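Local atomic coordinates of protein A52 (Vaccinia virus, PDB entry 2VVW), a protein that mimics the Bcl-2 fold and binds host TRAF6 and IRAK2, blocking NF-kappa-B signalling downstream of toll-like receptors to suppress innate immunity. Residues Leu15-Met21 with Ile141-Gln146; Ala77-Ile81 with Tyr124-Ala128; Phe80-Ile84 with Leu105-Val109. All coordinates share one frame; numbering follows the deposited sequence.

Interaction 1 of 3, residues Leu15-Met21 with Ile141-Gln146; sequences LLDRDEM and IKSILQ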
loop_
_atom_site.group_PDB
_atom_site.type_symbol
_atom_site.label_atom_id
_atom_site.label_comp_id
_atom_site.label_asym_id
_atom_site.label_seq_id
_atom_site.Cartn_x
_atom_site.Cartn_y
_atom_site.Cartn_z
ATOM N N LEU A 15 -17.255 0.147 -10.233
ATOM C CA LEU A 15 -16.217 -0.419 -11.053
ATOM C C LEU A 15 -16.456 0.159 -12.448
ATOM O O LEU A 15 -17.269 -0.340 -13.219
ATOM C CB LEU A 15 -16.281 -1.954 -11.014
ATOM C CG LEU A 15 -15.176 -2.692 -11.776
ATOM C CD1 LEU A 15 -13.882 -2.053 -11.472
ATOM C CD2 LEU A 15 -15.136 -4.182 -11.450
ATOM N N LEU A 16 -15.773 1.252 -12.751
ATOM C CA LEU A 16 -16.001 1.998 -13.988
ATOM C C LEU A 16 -14.892 1.761 -15.009
ATOM O O LEU A 16 -13.870 1.154 -14.691
ATOM C CB LEU A 16 -16.166 3.492 -13.668
ATOM C CG LEU A 16 -17.247 3.822 -12.615
ATOM C CD1 LEU A 16 -17.214 5.299 -12.239
ATOM C CD2 LEU A 16 -18.655 3.401 -13.069
ATOM N N ASP A 17 -15.105 2.216 -16.247
ATOM C CA ASP A 17 -14.156 1.949 -17.328
ATOM C C ASP A 17 -12.739 2.401 -16.959
ATOM O O ASP A 17 -11.774 1.684 -17.214
ATOM C CB ASP A 17 -14.596 2.612 -18.630
ATOM C CG ASP A 17 -15.770 1.896 -19.296
ATOM O OD1 ASP A 17 -16.085 0.741 -18.922
ATOM O OD2 ASP A 17 -16.391 2.514 -20.193
ATOM N N ARG A 18 -12.640 3.577 -16.340
ATOM C CA ARG A 18 -11.362 4.177 -15.951
ATOM C C ARG A 18 -10.665 3.473 -14.803
ATOM O O ARG A 18 -9.484 3.722 -14.566
ATOM C CB ARG A 18 -11.570 5.634 -15.554
ATOM C CG ARG A 18 -12.396 5.826 -14.262
ATOM C CD ARG A 18 -11.555 5.940 -12.992
ATOM N NE ARG A 18 -12.395 6.131 -11.804
ATOM C CZ ARG A 18 -12.939 7.283 -11.435
ATOM N NH1 ARG A 18 -12.754 8.376 -12.165
ATOM N NH2 ARG A 18 -13.701 7.335 -10.338
ATOM N N ASP A 19 -11.390 2.650 -14.041
ATOM C CA ASP A 19 -10.802 1.936 -12.914
ATOM C C ASP A 19 -10.076 0.702 -13.435
ATOM O O ASP A 19 -10.714 -0.201 -13.982
ATOM C CB ASP A 19 -11.878 1.500 -11.936
ATOM C CG ASP A 19 -12.568 2.651 -11.265
ATOM O OD1 ASP A 19 -11.871 3.548 -10.743
ATOM O OD2 ASP A 19 -13.819 2.644 -11.231
ATOM N N GLU A 20 -8.755 0.662 -13.257
ATOM C CA GLU A 20 -7.923 -0.427 -13.806
ATOM C C GLU A 20 -7.931 -1.649 -12.907
ATOM O O GLU A 20 -7.664 -1.548 -11.718
ATOM C CB GLU A 20 -6.488 0.044 -14.005
ATOM C CG GLU A 20 -6.340 1.133 -15.057
ATOM C CD GLU A 20 -5.048 1.910 -14.918
ATOM O OE1 GLU A 20 -4.502 1.970 -13.789
ATOM O OE2 GLU A 20 -4.580 2.473 -15.931
ATOM N N MET A 21 -8.210 -2.810 -13.497
ATOM C CA MET A 21 -8.305 -4.057 -12.728
ATOM C C MET A 21 -7.017 -4.369 -11.926
ATOM O O MET A 21 -7.085 -4.722 -10.759
ATOM C CB MET A 21 -8.708 -5.222 -13.656
ATOM C CG MET A 21 -9.352 -6.392 -12.940
ATOM S SD MET A 21 -10.898 -5.911 -12.139
ATOM C CE MET A 21 -10.616 -6.518 -10.466
ATOM N N ILE A 141 -12.514 -10.626 -15.902
ATOM C CA ILE A 141 -12.809 -10.556 -14.470
ATOM C C ILE A 141 -13.573 -9.265 -14.147
ATOM O O ILE A 141 -14.550 -9.275 -13.381
ATOM C CB ILE A 141 -11.526 -10.621 -13.620
ATOM C CG1 ILE A 141 -10.886 -12.024 -13.683
ATOM C CG2 ILE A 141 -11.832 -10.290 -12.159
ATOM C CD1 ILE A 141 -9.389 -12.054 -13.326
ATOM N N LYS A 142 -13.109 -8.162 -14.737
ATOM C CA LYS A 142 -13.725 -6.839 -14.563
ATOM C C LYS A 142 -15.196 -6.850 -14.984
ATOM O O LYS A 142 -16.061 -6.390 -14.241
ATOM C CB LYS A 142 -12.950 -5.790 -15.366
ATOM C CG LYS A 142 -13.276 -4.357 -14.991
ATOM C CD LYS A 142 -12.641 -3.378 -15.965
ATOM C CE LYS A 142 -12.856 -1.950 -15.515
ATOM N NZ LYS A 142 -12.109 -1.006 -16.360
ATOM N N SER A 143 -15.464 -7.402 -16.165
ATOM C CA SER A 143 -16.826 -7.555 -16.661
ATOM C C SER A 143 -17.711 -8.339 -15.718
ATOM O O SER A 143 -18.852 -7.970 -15.500
ATOM C CB SER A 143 -16.828 -8.224 -18.028
ATOM O OG SER A 143 -16.260 -7.356 -18.980
ATOM N N ILE A 144 -17.177 -9.426 -15.170
ATOM C CA ILE A 144 -17.925 -10.259 -14.241
ATOM C C ILE A 144 -18.254 -9.466 -12.986
ATOM O O ILE A 144 -19.402 -9.488 -12.537
ATOM C CB ILE A 144 -17.166 -11.576 -13.920
ATOM C CG1 ILE A 144 -17.246 -12.519 -15.126
ATOM C CG2 ILE A 144 -17.733 -12.280 -12.661
ATOM C CD1 ILE A 144 -16.420 -13.795 -14.990
ATOM N N LEU A 145 -17.264 -8.739 -12.455
ATOM C CA LEU A 145 -17.452 -7.952 -11.235
ATOM C C LEU A 145 -18.480 -6.857 -11.449
ATOM O O LEU A 145 -19.355 -6.643 -10.616
ATOM C CB LEU A 145 -16.124 -7.351 -10.761
ATOM C CG LEU A 145 -15.195 -8.300 -10.006
ATOM C CD1 LEU A 145 -13.770 -7.739 -9.912
ATOM C CD2 LEU A 145 -15.752 -8.581 -8.605
ATOM N N GLN A 146 -18.381 -6.181 -12.590
ATOM C CA GLN A 146 -19.339 -5.152 -12.955
ATOM C C GLN A 146 -20.759 -5.703 -12.977
ATOM O O GLN A 146 -21.672 -5.075 -12.430
ATOM C CB GLN A 146 -18.984 -4.547 -14.309
ATOM C CG GLN A 146 -17.759 -3.640 -14.288
ATOM C CD GLN A 146 -17.359 -3.157 -15.682
ATOM O OE1 GLN A 146 -17.450 -3.897 -16.655
ATOM N NE2 GLN A 146 -16.923 -1.910 -15.777
#
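L15, in the loop before helix 21-35, and M21, the first residue of that helix, both reach L145 on helix 135-153. L15 CD2 presses on L145 CB at 3.4 Å, a tight carbon contact. The methyl CE of M21 lies equally close, 3.4 Å, to L145 CD1, and the two side chains cross at about a right angle. The bend at chi2 of M21 (62°) sets SD beside K142, 3.8 Å from K142 CB, and the chi3 turn directs CE to L145. L44 of helix 43-49 also packs on L15, and I48 on L145.

Outward from this centre, Q146 CG packs on L15 CG. Its amide then turns to the L15 backbone. Q146 NE2 donates to L15 O at 3.0 Å in a nearly straight bond (164°). The donor stands above the carbonyl plane, while the oxygen lies close to the plane of the Q146 amide.

K142 makes the polar edge. CG sits anti to the backbone N (chi1 -165°), and the chain beyond is fully extended, which carries NZ into the loop. There it bonds D19 O at 2.9 Å and makes weak bonds to L16 O (3.2 Å) and D17 O (2.8 Å). The loop contains a type I turn from L16 to D19. D19 braces it by accepting from L16 N and from the hydroxyls of Y9 and Y12, and pairs with R18.

One ammonium group thus meets three backbone carbonyls, two of them weakly. With the Q146 amide it probably steadies the loop before helix 21-35, through main-chain oxygens and not a carboxylate.

Interaction 2 of 3, residues Ala77-Ile81 with Tyr124-Ala128; sequences ADNFI and YCLRA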
loop_
_atom_site.group_PDB
_atom_site.type_symbol
_atom_site.label_atom_id
_atom_site.label_comp_id
_atom_site.label_asym_id
_atom_site.label_seq_id
_atom_site.Cartn_x
_atom_site.Cartn_y
_atom_site.Cartn_z
ATOM N N ALA A 77 7.119 -17.797 0.690
ATOM C CA ALA A 77 6.720 -16.987 -0.459
ATOM C C ALA A 77 7.157 -17.656 -1.752
ATOM O O ALA A 77 6.392 -17.748 -2.700
ATOM C CB ALA A 77 7.286 -15.554 -0.349
ATOM N N ASP A 78 8.388 -18.133 -1.793
ATOM C CA ASP A 78 8.881 -18.869 -2.957
ATOM C C ASP A 78 8.127 -20.181 -3.210
ATOM O O ASP A 78 7.897 -20.558 -4.368
ATOM C CB ASP A 78 10.367 -19.155 -2.791
ATOM C CG ASP A 78 11.218 -17.908 -2.923
ATOM O OD1 ASP A 78 10.828 -16.981 -3.668
ATOM O OD2 ASP A 78 12.279 -17.864 -2.270
ATOM N N ASN A 79 7.780 -20.887 -2.133
ATOM C CA ASN A 79 6.912 -22.086 -2.214
ATOM C C ASN A 79 5.525 -21.760 -2.800
ATOM O O ASN A 79 4.967 -22.522 -3.594
ATOM C CB ASN A 79 6.737 -22.724 -0.822
ATOM C CG ASN A 79 8.020 -23.321 -0.276
ATOM O OD1 ASN A 79 9.019 -23.452 -0.989
ATOM N ND2 ASN A 79 7.997 -23.692 1.004
ATOM N N PHE A 80 4.963 -20.620 -2.396
ATOM C CA PHE A 80 3.707 -20.154 -2.960
ATOM C C PHE A 80 3.808 -19.905 -4.470
ATOM O O PHE A 80 2.950 -20.331 -5.230
ATOM C CB PHE A 80 3.268 -18.882 -2.262
ATOM C CG PHE A 80 2.030 -18.259 -2.850
ATOM C CD1 PHE A 80 0.821 -18.915 -2.797
ATOM C CD2 PHE A 80 2.086 -17.011 -3.452
ATOM C CE1 PHE A 80 -0.327 -18.328 -3.334
ATOM C CE2 PHE A 80 0.949 -16.432 -3.989
ATOM C CZ PHE A 80 -0.251 -17.087 -3.919
ATOM N N ILE A 81 4.860 -19.211 -4.891
ATOM C CA ILE A 81 5.061 -18.923 -6.322
ATOM C C ILE A 81 5.246 -20.242 -7.105
ATOM O O ILE A 81 4.686 -20.411 -8.210
ATOM C CB ILE A 81 6.246 -17.949 -6.533
ATOM C CG1 ILE A 81 5.930 -16.546 -5.953
ATOM C CG2 ILE A 81 6.640 -17.822 -8.013
ATOM C CD1 ILE A 81 4.757 -15.800 -6.652
ATOM N N TYR A 124 4.086 -10.615 -2.987
ATOM C CA TYR A 124 4.134 -11.862 -3.769
ATOM C C TYR A 124 2.785 -12.201 -4.421
ATOM O O TYR A 124 2.753 -12.893 -5.432
ATOM C CB TYR A 124 4.622 -13.036 -2.906
ATOM C CG TYR A 124 6.104 -13.012 -2.703
ATOM C CD1 TYR A 124 6.943 -13.702 -3.565
ATOM C CD2 TYR A 124 6.680 -12.258 -1.675
ATOM C CE1 TYR A 124 8.316 -13.679 -3.399
ATOM C CE2 TYR A 124 8.059 -12.221 -1.507
ATOM C CZ TYR A 124 8.870 -12.937 -2.369
ATOM O OH TYR A 124 10.239 -12.912 -2.221
ATOM N N CYS A 125 1.678 -11.752 -3.817
ATOM C CA CYS A 125 0.370 -11.869 -4.463
ATOM C C CYS A 125 0.376 -11.198 -5.832
ATOM O O CYS A 125 -0.172 -11.738 -6.783
ATOM C CB CYS A 125 -0.723 -11.276 -3.602
ATOM S SG CYS A 125 -0.831 -12.028 -1.975
ATOM N N LEU A 126 1.012 -10.037 -5.940
ATOM C CA LEU A 126 1.053 -9.320 -7.213
ATOM C C LEU A 126 1.894 -10.079 -8.206
ATOM O O LEU A 126 1.537 -10.153 -9.397
ATOM C CB LEU A 126 1.612 -7.895 -7.071
ATOM C CG LEU A 126 1.111 -7.043 -5.899
ATOM C CD1 LEU A 126 1.832 -5.673 -5.838
ATOM C CD2 LEU A 126 -0.378 -6.889 -5.978
ATOM N N ARG A 127 3.028 -10.621 -7.749
ATOM C CA ARG A 127 3.896 -11.403 -8.644
ATOM C C ARG A 127 3.107 -12.599 -9.173
ATOM O O ARG A 127 3.165 -12.913 -10.338
ATOM C CB ARG A 127 5.172 -11.866 -7.919
ATOM C CG ARG A 127 6.250 -12.428 -8.841
ATOM C CD ARG A 127 7.500 -12.910 -8.094
ATOM N NE ARG A 127 8.091 -11.916 -7.196
ATOM C CZ ARG A 127 9.268 -12.068 -6.578
ATOM N NH1 ARG A 127 9.996 -13.164 -6.763
ATOM N NH2 ARG A 127 9.728 -11.118 -5.771
ATOM N N ALA A 128 2.361 -13.252 -8.297
ATOM C CA ALA A 128 1.559 -14.417 -8.689
ATOM C C ALA A 128 0.514 -14.057 -9.753
ATOM O O ALA A 128 0.373 -14.770 -10.747
ATOM C CB ALA A 128 0.866 -15.015 -7.445
#
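A77 and Y124 meet methyl to ring. A77 CB stands over the centre of the Y124 ring, 3.4 Å from its centroid and 3° off the normal, a close CH-pi contact. I81 follows one helical turn later and approaches the same ring at its edge, with CG1 3.8 Å from Y124 CD1. The end of I81 reaches the backbone of helix 123-132. Its CD1 lies 3.7 Å from Y124 O and 4.0 Å from A128 CB. The small A128 side chain is also met by F80, whose CE2 comes within 3.7 Å of CB.

The tyrosine ring is placed by its first torsion, with CG anti to the carbonyl carbon (chi1 -77°), which takes the ring past A77 with one face turned to CB. R127, on the same helix, has two conformers. In one of them a guanidinium face sits over the rim of the ring, with Y124 CE1 3.6 Å above the plane of that group; the planes are tilted and not stacked flat. In that conformer D78 OD1 is 5.0 Å from R127 NH1, an opposite charge near but not in contact. R127 also packs on I5 of the second subunit.

The two helical segments run nearly parallel, 18° apart, with axes 10.3 Å from each other at closest approach. Alanines on both sides, A77 and A128, accept the larger side chains opposite. Farther in, M102 of helix 96-115 packs on A128, and C106 and V109 on F80.

The join is therefore mainly apolar and CH-pi. Any attraction between D78 and R127 is doubtful and probably minor.

Interaction 3 of 3, residues Phe80-Ile84 with Leu105-Val109; sequences FIDYI and LCACV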
loop_
_atom_site.group_PDB
_atom_site.type_symbol
_atom_site.label_atom_id
_atom_site.label_comp_id
_atom_site.label_asym_id
_atom_site.label_seq_id
_atom_site.Cartn_x
_atom_site.Cartn_y
_atom_site.Cartn_z
ATOM N N PHE A 80 4.963 -20.620 -2.396
ATOM C CA PHE A 80 3.707 -20.154 -2.960
ATOM C C PHE A 80 3.808 -19.905 -4.470
ATOM O O PHE A 80 2.950 -20.331 -5.230
ATOM C CB PHE A 80 3.268 -18.882 -2.262
ATOM C CG PHE A 80 2.030 -18.259 -2.850
ATOM C CD1 PHE A 80 0.821 -18.915 -2.797
ATOM C CD2 PHE A 80 2.086 -17.011 -3.452
ATOM C CE1 PHE A 80 -0.327 -18.328 -3.334
ATOM C CE2 PHE A 80 0.949 -16.432 -3.989
ATOM C CZ PHE A 80 -0.251 -17.087 -3.919
ATOM N N ILE A 81 4.860 -19.211 -4.891
ATOM C CA ILE A 81 5.061 -18.923 -6.322
ATOM C C ILE A 81 5.246 -20.242 -7.105
ATOM O O ILE A 81 4.686 -20.411 -8.210
ATOM C CB ILE A 81 6.246 -17.949 -6.533
ATOM C CG1 ILE A 81 5.930 -16.546 -5.953
ATOM C CG2 ILE A 81 6.640 -17.822 -8.013
ATOM C CD1 ILE A 81 4.757 -15.800 -6.652
ATOM N N ASP A 82 6.029 -21.173 -6.550
ATOM C CA ASP A 82 6.247 -22.478 -7.186
ATOM C C ASP A 82 4.887 -23.157 -7.405
ATOM O O ASP A 82 4.607 -23.671 -8.485
ATOM C CB ASP A 82 7.211 -23.335 -6.348
ATOM C CG ASP A 82 7.419 -24.732 -6.915
ATOM O OD1 ASP A 82 6.550 -25.582 -6.672
ATOM O OD2 ASP A 82 8.453 -24.991 -7.579
ATOM N N TYR A 83 4.039 -23.099 -6.377
ATOM C CA TYR A 83 2.685 -23.676 -6.417
ATOM C C TYR A 83 1.768 -23.087 -7.491
ATOM O O TYR A 83 1.033 -23.816 -8.176
ATOM C CB TYR A 83 2.043 -23.532 -5.025
ATOM C CG TYR A 83 0.613 -23.998 -4.947
ATOM C CD1 TYR A 83 0.310 -25.347 -4.787
ATOM C CD2 TYR A 83 -0.448 -23.084 -5.011
ATOM C CE1 TYR A 83 -1.020 -25.789 -4.730
ATOM C CE2 TYR A 83 -1.777 -23.520 -4.955
ATOM C CZ TYR A 83 -2.053 -24.869 -4.810
ATOM O OH TYR A 83 -3.364 -25.309 -4.744
ATOM N N ILE A 84 1.813 -21.769 -7.632
ATOM C CA ILE A 84 1.099 -21.059 -8.679
ATOM C C ILE A 84 1.548 -21.553 -10.060
ATOM O O ILE A 84 0.727 -21.773 -10.946
ATOM C CB ILE A 84 1.317 -19.516 -8.560
ATOM C CG1 ILE A 84 0.652 -18.961 -7.296
ATOM C CG2 ILE A 84 0.834 -18.786 -9.817
ATOM C CD1 ILE A 84 -0.790 -19.413 -7.067
ATOM N N LEU A 105 -7.299 -17.345 -3.755
ATOM C CA LEU A 105 -6.219 -18.110 -3.141
ATOM C C LEU A 105 -5.156 -17.161 -2.595
ATOM O O LEU A 105 -4.716 -17.306 -1.465
ATOM C CB LEU A 105 -5.598 -19.056 -4.174
ATOM C CG LEU A 105 -4.373 -19.879 -3.757
ATOM C CD1 LEU A 105 -4.787 -21.035 -2.863
ATOM C CD2 LEU A 105 -3.622 -20.369 -4.999
ATOM N N CYS A 106 -4.745 -16.199 -3.413
ATOM C CA CYS A 106 -3.812 -15.148 -2.988
ATOM C C CYS A 106 -4.303 -14.474 -1.716
ATOM O O CYS A 106 -3.534 -14.255 -0.778
ATOM C CB CYS A 106 -3.665 -14.108 -4.100
ATOM S SG CYS A 106 -2.730 -14.753 -5.468
ATOM N N ALA A 107 -5.589 -14.148 -1.710
ATOM C CA ALA A 107 -6.245 -13.488 -0.577
ATOM C C ALA A 107 -6.177 -14.304 0.699
ATOM O O ALA A 107 -5.918 -13.767 1.801
ATOM C CB ALA A 107 -7.684 -13.215 -0.913
ATOM N N CYS A 108 -6.483 -15.587 0.578
ATOM C CA CYS A 108 -6.441 -16.480 1.736
ATOM C C CYS A 108 -4.996 -16.668 2.220
ATOM O O CYS A 108 -4.756 -16.792 3.401
ATOM C CB CYS A 108 -7.097 -17.824 1.406
ATOM S SG CYS A 108 -8.905 -17.706 1.161
ATOM N N VAL A 109 -4.042 -16.681 1.300
ATOM C CA VAL A 109 -2.622 -16.789 1.651
ATOM C C VAL A 109 -2.125 -15.510 2.341
ATOM O O VAL A 109 -1.432 -15.576 3.359
ATOM C CB VAL A 109 -1.753 -17.124 0.399
ATOM C CG1 VAL A 109 -0.262 -16.987 0.693
ATOM C CG2 VAL A 109 -2.092 -18.540 -0.110
#
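V109 and C106 meet the F80 ring over one face and at its edge. V109 CG1 lies over the face, 4.3 Å from the centroid and toward the rim, a CH-pi contact. The other methyl, V109 CG2, comes nearer to a ring atom, 3.7 Å from F80 CE1. C106 SG comes in the ring plane at the edge, 3.7 Å from F80 CZ, a sulfur-aromatic contact. I84, from the same helix as F80, places CG1 over the opposite face. The ring is therefore held between aliphatic groups, with sulfur at its edge. F80 reaches this place because CG is anti to its backbone N (chi1 175°), which sends the ring across to helix 96-115.

The second tight point is L105. Its methyl CD2 sits 3.6 Å from I84 CD1 and 3.7 Å from Y83 CE2. It meets the Y83 ring at the edge, in plane. F80 CE1 is a looser neighbour of the same methyl, at 4.2 Å.

The backbones stay well apart. The segments are antiparallel (164°), with axes 12.5 Å from each other, and the larger side chains F80, Y83 and L105 span much of the gap. No side of the contact is open to solvent, as every touching residue is buried. Other helices pack around it: F59 of helix 51-59 and L65 of helix 62-68 on both Y83 and L105, F132 of helix 123-132 on I84, and F29 of helix 21-35 on C106.

Made of ring, sulfur and aliphatic contacts, the join of helices 76-90 and 96-115 depends on burial and dispersion, in keeping with the interior of a Bcl-2-like bundle.

From the N terminus, the loop 15-21 comes first. It meets 141-146 on the last helix, so interaction 1 closes a long loop that contains both other contacts. Interactions 2 and 3 start from the same helix, 76-90, and share F80 and I81. Interaction 3 closes the shorter loop, to helix 96-115. Interaction 2 goes on to the next helix, 123-132, and its loop encloses that of interaction 3. Their centres are 6 Å apart and they touch through C106, A128, C125 and I84, so three helices are tied together. Interaction 1 lies on the opposite side of the chain's centre, about 24 and 23 Å from interactions 2 and 3 between centres, and joins the chain's two ends.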